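Local atomic coordinates of TRAP dicarboxylate transporter-DctP subunit (PDB entry 4N6D), a protein that probably binds a small solute in the periplasm, as in DctP-type TRAP dicarboxylate-binding subunits, and passes it to a membrane transporter for uptake. Residues L124-T129 and R333-G338; F210-L213 and N217-E220; N242-L247 and V254-G259. All coordinates share one frame; numbering follows the deposited sequence.

Contact 1 (L124-T129 and R333-G338)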
ATOM      1  N   LEU A 124       2.657   9.832   1.343  1.00  7.70           N
ATOM      2  CA  LEU A 124       3.175   9.484   0.018  1.00  7.43           C
ATOM      3  C   LEU A 124       2.883  10.575  -1.020  1.00  7.83           C
ATOM      4  O   LEU A 124       3.779  10.969  -1.798  1.00  8.67           O
ATOM      5  CB  LEU A 124       2.599   8.138  -0.425  1.00  5.87           C
ATOM      6  CG  LEU A 124       2.939   7.620  -1.823  1.00  8.55           C
ATOM      7  CD1 LEU A 124       4.424   7.377  -2.042  1.00  8.05           C
ATOM      8  CD2 LEU A 124       2.133   6.384  -2.016  1.00  7.56           C
ATOM      9  N   TRP A 125       1.646  11.049  -1.039  1.00  9.42           N
ATOM     10  CA  TRP A 125       1.245  12.107  -1.976  1.00  9.12           C
ATOM     11  C   TRP A 125       2.058  13.377  -1.713  1.00  9.00           C
ATOM     12  O   TRP A 125       2.549  14.025  -2.654  1.00  9.82           O
ATOM     13  CB  TRP A 125      -0.260  12.388  -1.849  1.00  7.39           C
ATOM     14  CG  TRP A 125      -0.670  13.520  -2.706  1.00  8.87           C
ATOM     15  CD1 TRP A 125      -0.986  14.785  -2.295  1.00 12.94           C
ATOM     16  CD2 TRP A 125      -0.746  13.529  -4.132  1.00  9.91           C
ATOM     17  NE1 TRP A 125      -1.265  15.579  -3.381  1.00 11.54           N
ATOM     18  CE2 TRP A 125      -1.144  14.827  -4.521  1.00 10.28           C
ATOM     19  CE3 TRP A 125      -0.527  12.563  -5.120  1.00  9.92           C
ATOM     20  CZ2 TRP A 125      -1.314  15.185  -5.855  1.00 14.31           C
ATOM     21  CZ3 TRP A 125      -0.717  12.918  -6.450  1.00 10.56           C
ATOM     22  CH2 TRP A 125      -1.110  14.210  -6.802  1.00 12.19           C
ATOM     23  N   ASP A 126       2.200  13.749  -0.438  1.00  8.29           N
ATOM     24  CA  ASP A 126       2.992  14.920  -0.100  1.00  7.63           C
ATOM     25  C   ASP A 126       4.460  14.769  -0.515  1.00 10.36           C
ATOM     26  O   ASP A 126       5.085  15.733  -0.987  1.00 11.06           O
ATOM     27  CB  ASP A 126       2.950  15.246   1.400  1.00 10.07           C
ATOM     28  CG  ASP A 126       1.670  15.920   1.835  1.00 13.88           C
ATOM     29  OD1 ASP A 126       0.843  16.294   0.976  1.00 12.74           O
ATOM     30  OD2 ASP A 126       1.536  16.137   3.065  1.00 13.91           O
ATOM     31  N   LEU A 127       5.027  13.581  -0.320  1.00  6.94           N
ATOM     32  CA  LEU A 127       6.412  13.374  -0.678  1.00  6.36           C
ATOM     33  C   LEU A 127       6.574  13.515  -2.187  1.00  9.59           C
ATOM     34  O   LEU A 127       7.519  14.155  -2.655  1.00  9.27           O
ATOM     35  CB  LEU A 127       6.931  12.013  -0.192  1.00  7.47           C
ATOM     36  CG  LEU A 127       8.429  11.841  -0.411  1.00  9.20           C
ATOM     37  CD1 LEU A 127       9.234  12.582   0.675  1.00 10.87           C
ATOM     38  CD2 LEU A 127       8.833  10.361  -0.480  1.00  9.28           C
ATOM     39  N   TYR A 128       5.660  12.908  -2.938  1.00  9.83           N
ATOM     40  CA  TYR A 128       5.682  13.012  -4.389  1.00 14.51           C
ATOM     41  C   TYR A 128       5.575  14.469  -4.820  1.00 12.51           C
ATOM     42  O   TYR A 128       6.331  14.926  -5.674  1.00 10.96           O
ATOM     43  CB  TYR A 128       4.562  12.177  -5.040  1.00 10.97           C
ATOM     44  CG  TYR A 128       4.331  12.638  -6.457  1.00 10.62           C
ATOM     45  CD1 TYR A 128       5.222  12.291  -7.462  1.00 16.85           C
ATOM     46  CD2 TYR A 128       3.292  13.504  -6.755  1.00 17.77           C
ATOM     47  CE1 TYR A 128       5.049  12.758  -8.734  1.00 16.99           C
ATOM     48  CE2 TYR A 128       3.119  13.972  -8.032  1.00 25.85           C
ATOM     49  CZ  TYR A 128       3.994  13.596  -9.002  1.00 24.44           C
ATOM     50  OH  TYR A 128       3.815  14.070 -10.282  1.00 42.81           O
ATOM     51  N   THR A 129       4.643  15.208  -4.233  1.00 11.64           N
ATOM     52  CA  THR A 129       4.411  16.582  -4.635  1.00 13.47           C
ATOM     53  C   THR A 129       5.642  17.453  -4.353  1.00 10.24           C
ATOM     54  O   THR A 129       5.958  18.383  -5.110  1.00 14.55           O
ATOM     55  CB  THR A 129       3.198  17.162  -3.913  1.00 21.39           C
ATOM     56  OG1 THR A 129       2.028  16.454  -4.352  1.00 22.21           O
ATOM     57  CG2 THR A 129       3.061  18.640  -4.221  1.00 24.33           C
ATOM     58  N   ARG A 333       5.052  11.542   8.462  1.00  8.68           N
ATOM     59  CA  ARG A 333       4.377  10.579   9.322  1.00  8.98           C
ATOM     60  C   ARG A 333       3.823  11.274  10.582  1.00  9.65           C
ATOM     61  O   ARG A 333       2.670  11.084  10.978  1.00 10.05           O
ATOM     62  CB  ARG A 333       5.339   9.449   9.754  1.00  8.86           C
ATOM     63  CG  ARG A 333       4.601   8.292  10.463  1.00  9.20           C
ATOM     64  CD  ARG A 333       5.532   7.247  11.064  1.00  9.23           C
ATOM     65  NE  ARG A 333       6.323   7.825  12.131  1.00  9.61           N
ATOM     66  CZ  ARG A 333       5.888   8.047  13.363  1.00 14.71           C
ATOM     67  NH1 ARG A 333       4.660   7.696  13.733  1.00 14.65           N
ATOM     68  NH2 ARG A 333       6.701   8.610  14.244  1.00 13.58           N
ATOM     69  N   ILE A 334       4.683  12.050  11.233  1.00  9.83           N
ATOM     70  CA  ILE A 334       4.253  12.769  12.422  1.00 10.51           C
ATOM     71  C   ILE A 334       3.110  13.744  12.092  1.00 10.72           C
ATOM     72  O   ILE A 334       2.174  13.923  12.882  1.00 11.30           O
ATOM     73  CB  ILE A 334       5.433  13.493  13.068  1.00 10.69           C
ATOM     74  CG1 ILE A 334       6.433  12.471  13.574  1.00 10.65           C
ATOM     75  CG2 ILE A 334       4.969  14.336  14.260  1.00 11.43           C
ATOM     76  CD1 ILE A 334       7.760  13.065  14.030  1.00 10.79           C
ATOM     77  N   LYS A 335       3.195  14.413  10.953  1.00 10.85           N
ATOM     78  CA  LYS A 335       2.121  15.330  10.561  1.00 10.94           C
ATOM     79  C   LYS A 335       0.749  14.631  10.535  1.00 12.52           C
ATOM     80  O   LYS A 335      -0.266  15.211  10.932  1.00 13.31           O
ATOM     81  CB  LYS A 335       2.425  15.908   9.170  1.00 10.57           C
ATOM     82  CG  LYS A 335       1.369  16.840   8.590  1.00 13.16           C
ATOM     83  CD  LYS A 335       1.862  17.283   7.199  1.00 20.93           C
ATOM     84  CE  LYS A 335       0.900  18.185   6.454  1.00 32.44           C
ATOM     85  NZ  LYS A 335       1.431  18.369   5.049  1.00 38.00           N
ATOM     86  N   TYR A 336       0.713  13.396  10.054  1.00 10.45           N
ATOM     87  CA  TYR A 336      -0.556  12.716   9.829  1.00 10.66           C
ATOM     88  C   TYR A 336      -0.946  11.745  10.930  1.00 14.26           C
ATOM     89  O   TYR A 336      -2.124  11.350  11.019  1.00 12.11           O
ATOM     90  CB  TYR A 336      -0.555  12.029   8.443  1.00 10.09           C
ATOM     91  CG  TYR A 336      -0.590  13.059   7.339  1.00 13.07           C
ATOM     92  CD1 TYR A 336      -1.684  13.883   7.182  1.00 10.95           C
ATOM     93  CD2 TYR A 336       0.474  13.224   6.462  1.00 11.24           C
ATOM     94  CE1 TYR A 336      -1.712  14.856   6.207  1.00 13.79           C
ATOM     95  CE2 TYR A 336       0.457  14.196   5.480  1.00  9.47           C
ATOM     96  CZ  TYR A 336      -0.649  15.008   5.353  1.00 12.21           C
ATOM     97  OH  TYR A 336      -0.685  15.971   4.375  1.00 15.74           O
ATOM     98  N   GLU A 337       0.019  11.389  11.785  1.00 11.15           N
ATOM     99  CA  GLU A 337      -0.229  10.427  12.865  1.00 13.14           C
ATOM    100  C   GLU A 337       0.037  10.996  14.224  1.00 26.65           C
ATOM    101  O   GLU A 337      -0.677  10.680  15.165  1.00 40.23           O
ATOM    102  CB  GLU A 337       0.683   9.198  12.789  1.00 20.35           C
ATOM    103  CG  GLU A 337       0.703   8.501  11.504  1.00 11.70           C
ATOM    104  CD  GLU A 337       1.318   7.107  11.565  1.00 14.02           C
ATOM    105  OE1 GLU A 337       1.923   6.696  12.587  1.00 15.91           O
ATOM    106  OE2 GLU A 337       1.169   6.415  10.550  1.00 11.72           O
ATOM    107  N   GLY A 338       1.082  11.814  14.317  1.00 22.78           N
ATOM    108  CA  GLY A 338       1.704  12.156  15.589  1.00 26.77           C
ATOM    109  C   GLY A 338       0.906  11.729  16.806  1.00 25.33           C
ATOM    110  O   GLY A 338      -0.254  12.118  16.921  1.00 26.39           O
TER

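Contact 2 (F210-L213 and N217-E220)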
ATOM      1  N   PHE A 210      -4.743  -6.611   7.482  1.00 12.33           N
ATOM      2  CA  PHE A 210      -5.829  -7.243   8.232  1.00  9.10           C
ATOM      3  C   PHE A 210      -7.107  -7.459   7.433  1.00 10.90           C
ATOM      4  O   PHE A 210      -7.956  -8.246   7.855  1.00 12.90           O
ATOM      5  CB  PHE A 210      -6.184  -6.416   9.479  1.00  9.74           C
ATOM      6  CG  PHE A 210      -5.203  -6.529  10.633  1.00 10.10           C
ATOM      7  CD1 PHE A 210      -4.502  -7.696  10.883  1.00 12.87           C
ATOM      8  CD2 PHE A 210      -5.011  -5.457  11.485  1.00 15.08           C
ATOM      9  CE1 PHE A 210      -3.617  -7.790  11.967  1.00 10.06           C
ATOM     10  CE2 PHE A 210      -4.142  -5.536  12.560  1.00 13.38           C
ATOM     11  CZ  PHE A 210      -3.447  -6.704  12.817  1.00 11.25           C
ATOM     12  N   GLU A 211      -7.288  -6.799   6.285  1.00 10.22           N
ATOM     13  CA  GLU A 211      -8.556  -7.000   5.587  1.00 12.68           C
ATOM     14  C   GLU A 211      -8.762  -8.460   5.162  1.00 13.43           C
ATOM     15  O   GLU A 211      -9.893  -8.882   4.927  1.00 13.67           O
ATOM     16  CB  GLU A 211      -8.739  -6.059   4.383  1.00 15.83           C
ATOM     17  CG  GLU A 211      -8.165  -6.547   3.117  1.00 24.75           C
ATOM     18  CD  GLU A 211      -6.738  -6.201   3.011  1.00 36.46           C
ATOM     19  OE1 GLU A 211      -6.201  -5.699   4.031  1.00 32.25           O
ATOM     20  OE2 GLU A 211      -6.174  -6.402   1.913  1.00 42.90           O
ATOM     21  N   VAL A 212      -7.681  -9.227   5.049  1.00 15.82           N
ATOM     22  CA  VAL A 212      -7.808 -10.609   4.576  1.00 12.21           C
ATOM     23  C   VAL A 212      -8.534 -11.487   5.604  1.00 12.23           C
ATOM     24  O   VAL A 212      -9.019 -12.571   5.287  1.00 13.05           O
ATOM     25  CB  VAL A 212      -6.431 -11.236   4.230  1.00 17.55           C
ATOM     26  CG1 VAL A 212      -5.732 -10.432   3.141  1.00 24.04           C
ATOM     27  CG2 VAL A 212      -5.556 -11.328   5.459  1.00 15.11           C
ATOM     28  N   LEU A 213      -8.593 -11.019   6.844  1.00 11.65           N
ATOM     29  CA  LEU A 213      -9.257 -11.780   7.897  1.00 11.97           C
ATOM     30  C   LEU A 213     -10.722 -12.038   7.570  1.00 12.58           C
ATOM     31  O   LEU A 213     -11.241 -13.133   7.831  1.00 13.76           O
ATOM     32  CB  LEU A 213      -9.104 -11.064   9.249  1.00 11.26           C
ATOM     33  CG  LEU A 213      -7.679 -11.199   9.806  1.00 10.92           C
ATOM     34  CD1 LEU A 213      -7.448 -10.227  10.947  1.00 11.38           C
ATOM     35  CD2 LEU A 213      -7.367 -12.665  10.233  1.00 11.56           C
ATOM     36  N   ASN A 217     -11.526 -14.732   4.610  1.00 14.92           N
ATOM     37  CA  ASN A 217     -11.938 -15.595   5.719  1.00 12.49           C
ATOM     38  C   ASN A 217     -10.766 -16.214   6.469  1.00 15.43           C
ATOM     39  O   ASN A 217     -10.906 -17.283   7.064  1.00 14.21           O
ATOM     40  CB  ASN A 217     -12.869 -16.713   5.221  1.00 14.86           C
ATOM     41  CG  ASN A 217     -13.633 -17.398   6.360  1.00 15.35           C
ATOM     42  OD1 ASN A 217     -13.976 -16.784   7.370  1.00 17.76           O
ATOM     43  ND2 ASN A 217     -13.865 -18.691   6.210  1.00 16.46           N
ATOM     44  N   PHE A 218      -9.613 -15.544   6.470  1.00 15.22           N
ATOM     45  CA  PHE A 218      -8.476 -16.083   7.209  1.00 12.71           C
ATOM     46  C   PHE A 218      -8.703 -16.131   8.719  1.00  9.75           C
ATOM     47  O   PHE A 218      -8.034 -16.880   9.428  1.00 13.35           O
ATOM     48  CB  PHE A 218      -7.184 -15.346   6.860  1.00 11.55           C
ATOM     49  CG  PHE A 218      -6.566 -15.822   5.587  1.00 15.04           C
ATOM     50  CD1 PHE A 218      -6.083 -17.113   5.491  1.00 20.03           C
ATOM     51  CD2 PHE A 218      -6.475 -14.994   4.489  1.00 19.61           C
ATOM     52  CE1 PHE A 218      -5.526 -17.564   4.320  1.00 23.44           C
ATOM     53  CE2 PHE A 218      -5.920 -15.446   3.314  1.00 24.25           C
ATOM     54  CZ  PHE A 218      -5.452 -16.727   3.232  1.00 21.86           C
ATOM     55  N   ALA A 219      -9.658 -15.354   9.221  1.00 11.21           N
ATOM     56  CA  ALA A 219      -9.937 -15.331  10.644  1.00 11.67           C
ATOM     57  C   ALA A 219     -10.495 -16.661  11.144  1.00 12.18           C
ATOM     58  O   ALA A 219     -10.416 -16.941  12.328  1.00 11.27           O
ATOM     59  CB  ALA A 219     -10.902 -14.221  10.979  1.00 12.02           C
ATOM     60  N   GLU A 220     -11.048 -17.490  10.254  1.00 14.96           N
ATOM     61  CA  GLU A 220     -11.568 -18.772  10.706  1.00 14.37           C
ATOM     62  C   GLU A 220     -10.443 -19.611  11.280  1.00 15.95           C
ATOM     63  O   GLU A 220     -10.641 -20.363  12.228  1.00 12.70           O
ATOM     64  CB  GLU A 220     -12.277 -19.547   9.595  1.00 16.00           C
ATOM     65  CG  GLU A 220     -12.919 -20.843  10.108  1.00 16.71           C
ATOM     66  CD  GLU A 220     -13.988 -21.376   9.193  1.00 26.52           C
ATOM     67  OE1 GLU A 220     -14.014 -20.976   8.017  1.00 23.96           O
ATOM     68  OE2 GLU A 220     -14.806 -22.201   9.658  1.00 23.52           O
TER

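Contact 3 (N242-L247 and V254-G259)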
ATOM      1  N   ASN A 242       0.072  12.238 -23.564  1.00 11.14           N
ATOM      2  CA  ASN A 242      -0.762  12.769 -24.637  1.00 10.14           C
ATOM      3  C   ASN A 242      -2.226  12.913 -24.218  1.00 10.72           C
ATOM      4  O   ASN A 242      -2.892  13.901 -24.537  1.00  9.21           O
ATOM      5  CB  ASN A 242      -0.635  11.894 -25.883  1.00 12.23           C
ATOM      6  CG  ASN A 242       0.758  11.911 -26.447  1.00 18.11           C
ATOM      7  OD1 ASN A 242       1.498  10.937 -26.337  1.00 28.03           O
ATOM      8  ND2 ASN A 242       1.123  13.002 -27.054  1.00 15.12           N
ATOM      9  N   SER A 243      -2.732  11.928 -23.481  1.00  9.45           N
ATOM     10  CA  SER A 243      -4.075  12.027 -22.940  1.00  7.67           C
ATOM     11  C   SER A 243      -4.239  13.225 -22.006  1.00  9.21           C
ATOM     12  O   SER A 243      -5.223  13.956 -22.102  1.00  9.42           O
ATOM     13  CB  SER A 243      -4.462  10.730 -22.218  1.00 11.20           C
ATOM     14  OG  SER A 243      -4.295   9.603 -23.088  1.00 12.28           O
ATOM     15  N   TRP A 244      -3.289  13.421 -21.088  1.00  9.72           N
ATOM     16  CA  TRP A 244      -3.313  14.575 -20.192  1.00  8.36           C
ATOM     17  C   TRP A 244      -3.277  15.888 -20.974  1.00  9.76           C
ATOM     18  O   TRP A 244      -4.059  16.827 -20.725  1.00  9.27           O
ATOM     19  CB  TRP A 244      -2.118  14.501 -19.228  1.00  7.68           C
ATOM     20  CG  TRP A 244      -1.971  15.725 -18.389  1.00 10.14           C
ATOM     21  CD1 TRP A 244      -1.012  16.697 -18.509  1.00 12.22           C
ATOM     22  CD2 TRP A 244      -2.831  16.138 -17.320  1.00 10.53           C
ATOM     23  NE1 TRP A 244      -1.215  17.680 -17.561  1.00 14.05           N
ATOM     24  CE2 TRP A 244      -2.332  17.364 -16.830  1.00 13.97           C
ATOM     25  CE3 TRP A 244      -3.975  15.593 -16.728  1.00  9.46           C
ATOM     26  CZ2 TRP A 244      -2.926  18.035 -15.762  1.00 14.13           C
ATOM     27  CZ3 TRP A 244      -4.562  16.268 -15.671  1.00 10.51           C
ATOM     28  CH2 TRP A 244      -4.044  17.479 -15.211  1.00 12.66           C
ATOM     29  N   ASN A 245      -2.379  15.949 -21.944  1.00  9.73           N
ATOM     30  CA  ASN A 245      -2.192  17.174 -22.729  1.00 10.02           C
ATOM     31  C   ASN A 245      -3.482  17.621 -23.406  1.00 12.04           C
ATOM     32  O   ASN A 245      -3.731  18.822 -23.567  1.00 11.87           O
ATOM     33  CB  ASN A 245      -1.131  16.948 -23.801  1.00 11.70           C
ATOM     34  CG  ASN A 245       0.271  16.835 -23.243  1.00 10.78           C
ATOM     35  OD1 ASN A 245       0.540  17.080 -22.054  1.00 11.91           O
ATOM     36  ND2 ASN A 245       1.199  16.490 -24.120  1.00 10.77           N
ATOM     37  N   SER A 246      -4.286  16.635 -23.808  1.00 11.58           N
ATOM     38  CA  SER A 246      -5.515  16.858 -24.559  1.00 12.43           C
ATOM     39  C   SER A 246      -6.631  17.480 -23.738  1.00 13.65           C
ATOM     40  O   SER A 246      -7.616  17.962 -24.306  1.00 13.24           O
ATOM     41  CB  SER A 246      -6.014  15.527 -25.153  1.00 13.47           C
ATOM     42  OG  SER A 246      -6.676  14.741 -24.177  1.00 13.77           O
ATOM     43  N   LEU A 247      -6.502  17.457 -22.413  1.00 10.23           N
ATOM     44  CA  LEU A 247      -7.578  17.918 -21.544  1.00  9.19           C
ATOM     45  C   LEU A 247      -7.620  19.440 -21.461  1.00 13.22           C
ATOM     46  O   LEU A 247      -6.585  20.069 -21.326  1.00 15.52           O
ATOM     47  CB  LEU A 247      -7.415  17.349 -20.130  1.00 10.82           C
ATOM     48  CG  LEU A 247      -7.293  15.839 -19.999  1.00 11.35           C
ATOM     49  CD1 LEU A 247      -7.149  15.422 -18.536  1.00  8.92           C
ATOM     50  CD2 LEU A 247      -8.531  15.192 -20.624  1.00 11.58           C
ATOM     51  N   VAL A 254      -9.927  20.013 -12.327  1.00 11.93           N
ATOM     52  CA  VAL A 254     -10.664  18.991 -11.601  1.00 11.89           C
ATOM     53  C   VAL A 254      -9.752  17.836 -11.231  1.00 11.58           C
ATOM     54  O   VAL A 254      -9.755  17.369 -10.097  1.00 11.29           O
ATOM     55  CB  VAL A 254     -11.858  18.475 -12.425  1.00 12.05           C
ATOM     56  CG1 VAL A 254     -12.486  17.275 -11.768  1.00 15.84           C
ATOM     57  CG2 VAL A 254     -12.896  19.580 -12.604  1.00 14.83           C
ATOM     58  N   LEU A 255      -8.972  17.354 -12.189  1.00  9.88           N
ATOM     59  CA  LEU A 255      -8.131  16.191 -11.916  1.00  9.37           C
ATOM     60  C   LEU A 255      -6.988  16.528 -10.961  1.00  7.49           C
ATOM     61  O   LEU A 255      -6.567  15.701 -10.169  1.00  8.29           O
ATOM     62  CB  LEU A 255      -7.594  15.607 -13.217  1.00 10.48           C
ATOM     63  CG  LEU A 255      -8.479  14.544 -13.869  1.00 13.34           C
ATOM     64  CD1 LEU A 255      -9.911  14.968 -14.053  1.00 15.38           C
ATOM     65  CD2 LEU A 255      -7.874  14.149 -15.208  1.00 12.14           C
ATOM     66  N   ASN A 256      -6.476  17.741 -11.057  1.00  8.36           N
ATOM     67  CA  ASN A 256      -5.409  18.188 -10.189  1.00  7.64           C
ATOM     68  C   ASN A 256      -5.927  18.276  -8.771  1.00 10.48           C
ATOM     69  O   ASN A 256      -5.286  17.791  -7.840  1.00 10.57           O
ATOM     70  CB  ASN A 256      -4.892  19.549 -10.629  1.00  9.70           C
ATOM     71  CG  ASN A 256      -3.866  19.451 -11.721  1.00 12.72           C
ATOM     72  OD1 ASN A 256      -3.203  18.434 -11.861  1.00 13.86           O
ATOM     73  ND2 ASN A 256      -3.711  20.519 -12.489  1.00 14.41           N
ATOM     74  N   ASP A 257      -7.096  18.888  -8.599  1.00  9.17           N
ATOM     75  CA  ASP A 257      -7.679  19.005  -7.261  1.00 11.00           C
ATOM     76  C   ASP A 257      -7.985  17.650  -6.627  1.00  9.55           C
ATOM     77  O   ASP A 257      -7.887  17.471  -5.404  1.00 15.09           O
ATOM     78  CB  ASP A 257      -8.952  19.847  -7.303  1.00 14.95           C
ATOM     79  CG  ASP A 257      -8.671  21.333  -7.489  1.00 19.61           C
ATOM     80  OD1 ASP A 257      -7.519  21.747  -7.322  1.00 19.91           O
ATOM     81  OD2 ASP A 257      -9.608  22.082  -7.791  1.00 23.43           O
ATOM     82  N   LEU A 258      -8.339  16.666  -7.449  1.00  8.08           N
ATOM     83  CA  LEU A 258      -8.580  15.327  -6.932  1.00  7.91           C
ATOM     84  C   LEU A 258      -7.331  14.558  -6.474  1.00  8.77           C
ATOM     85  O   LEU A 258      -7.437  13.494  -5.883  1.00  9.26           O
ATOM     86  CB  LEU A 258      -9.328  14.474  -7.963  1.00  7.95           C
ATOM     87  CG  LEU A 258     -10.831  14.655  -7.940  1.00 12.45           C
ATOM     88  CD1 LEU A 258     -11.436  14.138  -9.244  1.00 10.91           C
ATOM     89  CD2 LEU A 258     -11.451  13.972  -6.711  1.00 12.53           C
ATOM     90  N   GLY A 259      -6.135  15.056  -6.752  1.00  8.47           N
ATOM     91  CA  GLY A 259      -4.960  14.260  -6.417  1.00  9.31           C
ATOM     92  C   GLY A 259      -4.845  14.012  -4.916  1.00  8.08           C
ATOM     93  O   GLY A 259      -4.797  12.870  -4.445  1.00  9.32           O
TER

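Contact 1 (L124-T129 and R333-G338)
Asp126 meets Lys335 and Tyr336 in a small polar contact at the protein surface, where helix 117-131 lies beside the C-terminal part of helix 322-337. It works almost entirely through one atom, OD2 of Asp126. Lys335 NZ forms a salt bridge to Asp126 OD2 at 3.0 Å, and the hydroxyl of Tyr336 donates a shorter hydrogen bond, 2.6 Å from OH to the same Asp126 OD2. Both donors approach on the syn side of the carboxylate but from opposite faces of its plane, each a little over 30° out of it, so the oxygen is pinched between ammonium and phenol. The lysine chain is extended from CG to NZ, which lets it span from its own helix and reach Asp126 from the opposite direction. Tyr336 offers its hydroxyl end instead, with Asp126 OD2 at the ring edge and the carboxylate plane turned 44° from the ring. CG of Lys335 also lies over one face of the Tyr336 ring, 4.1 Å above its centre.

A third helix joins in through Arg260 of helix 249-285, which forms a salt bridge with Asp126 OD1 and a hydrogen bond with Tyr336 OH. Both carboxylate oxygens therefore have cationic partners, which would be expected to keep Asp126 ionised. Next to Asp126 in the chain, Leu127 packs on Val325 and Leu332 of helix 322-337. What results is an interhelical salt-bridge network at the surface that ties the last helix of this family 7 solute-binding protein to two earlier ones.

Contact 2 (F210-L213 and N217-E220)
The carbonyl oxygen of Leu213 receives the shorter of two backbone hydrogen bonds that fold the chain back on itself here: Ala219 N donates to Leu213 O at 3.1 Å, in the carbonyl plane and on a lone pair. The CA-H of Asn217 adds a weaker contact to the same oxygen, 3.3 Å from Asn217 CA to Leu213 O. One residue earlier a second bond of the same span forms, Phe218 N to Val212 O at 3.3 Å; this bond is nearly straight at the hydrogen (165°), although the donor sits somewhat off the carbonyl plane. Each of these bonds spans six residues, and the short helix 212-215 finishes between their ends. Asn217 takes the left-handed conformation that turns the chain here.

Side chains close up around the turn. Phe218 has CG anti to its own carbonyl carbon (chi1 -81°), which brings the ring's CD2 edge across Val212: CD2 of Phe218 lies 3.8 Å from Val212 CB, and Val212 O approaches the ring edge near its plane. On the next residue, the Ala219 methyl packs 3.9 Å from Leu213 CD2. The end of Leu213 thus comes back to the turn although its side chain sets out away from it. Met153 of strand 151-154 lies against Val212 and Leu213, Leu198 of helix 194-200 touches Phe218, and Ala281 of helix 249-285 touches Ala219.

The amide of Asn217 reaches Glu220 with ND2 and Tyr285 with OD1, so both its polar atoms are engaged. The chemistry implies a turn fixed mainly by main-chain bonding: backbone N-H groups of Phe218 and Ala219 satisfy the carbonyls of buried Val212 and Leu213, with apolar side chains packed beside them.

Contact 3 (N242-L247 and V254-G259)
Leu255 reaches across from helix 249-285 to Trp244 and Leu247, and its side chain meets them atom by atom. At the root, CB of Leu255 sits at the rim of the Trp244 indole, in the ring plane, 4.0 Å from CZ3. Further out, the CD2 methyl of Leu255 bends back to the same Trp244 CZ3, also at 4.0 Å, and goes on to the tightest apolar touch of the contact, 3.6 Å from Leu247 CD1. The two leucines cross at about a right angle, so methyl meets methyl without the chains lying alongside. Beyond these two segments, Leu255 packs on Trp51 of helix 43-58 and Leu142 of strand 139-146.

Trp244 can reach this far because its CG is anti to the backbone N (chi1 173°), sending the benzene half of the indole out from helix 241-245 toward its neighbour. There it also meets Asn256. CH2 of Trp244 comes within 3.6 Å of Asn256 OD1, with ring and amide planes 51° apart. This is van der Waals packing; the oxygen has its polar partner in Lys140 NZ, whose side chain also touches Trp244. Asn256 therefore lies at the border where the apolar patch gives way to charged groups.

Met239 of strand 234-240 touches both Trp244 and Leu247, tying the patch to the sheet. What forms is a short helix and the start of a long one, joined by a brief turn and packed together through their side chains. A long helix spanning both lobes is a recognised feature of TRAP solute-binding proteins, and helix 249-285 is consistent with it.

In the fold
The three contacts differ in burial. Contact 1 lies at the surface and is purely polar, joining segments more than two hundred residues apart; contact 3 is partly buried and mainly apolar, between neighbouring helices; contact 2 is buried and relies on main-chain bonds within one tight turn. Helix 249-285 connects them all: it supplies one side of contact 3, sends Arg260 into contact 1, and covers contact 2 with residues near its far end. Contacts 1 and 3 touch directly, Trp125 CZ2 resting 3.8 Å from Gly259 CA. Contact 2 lies on the opposite side of the chain's centre from contacts 1 and 3, about 37 Å from contact 3 between centres.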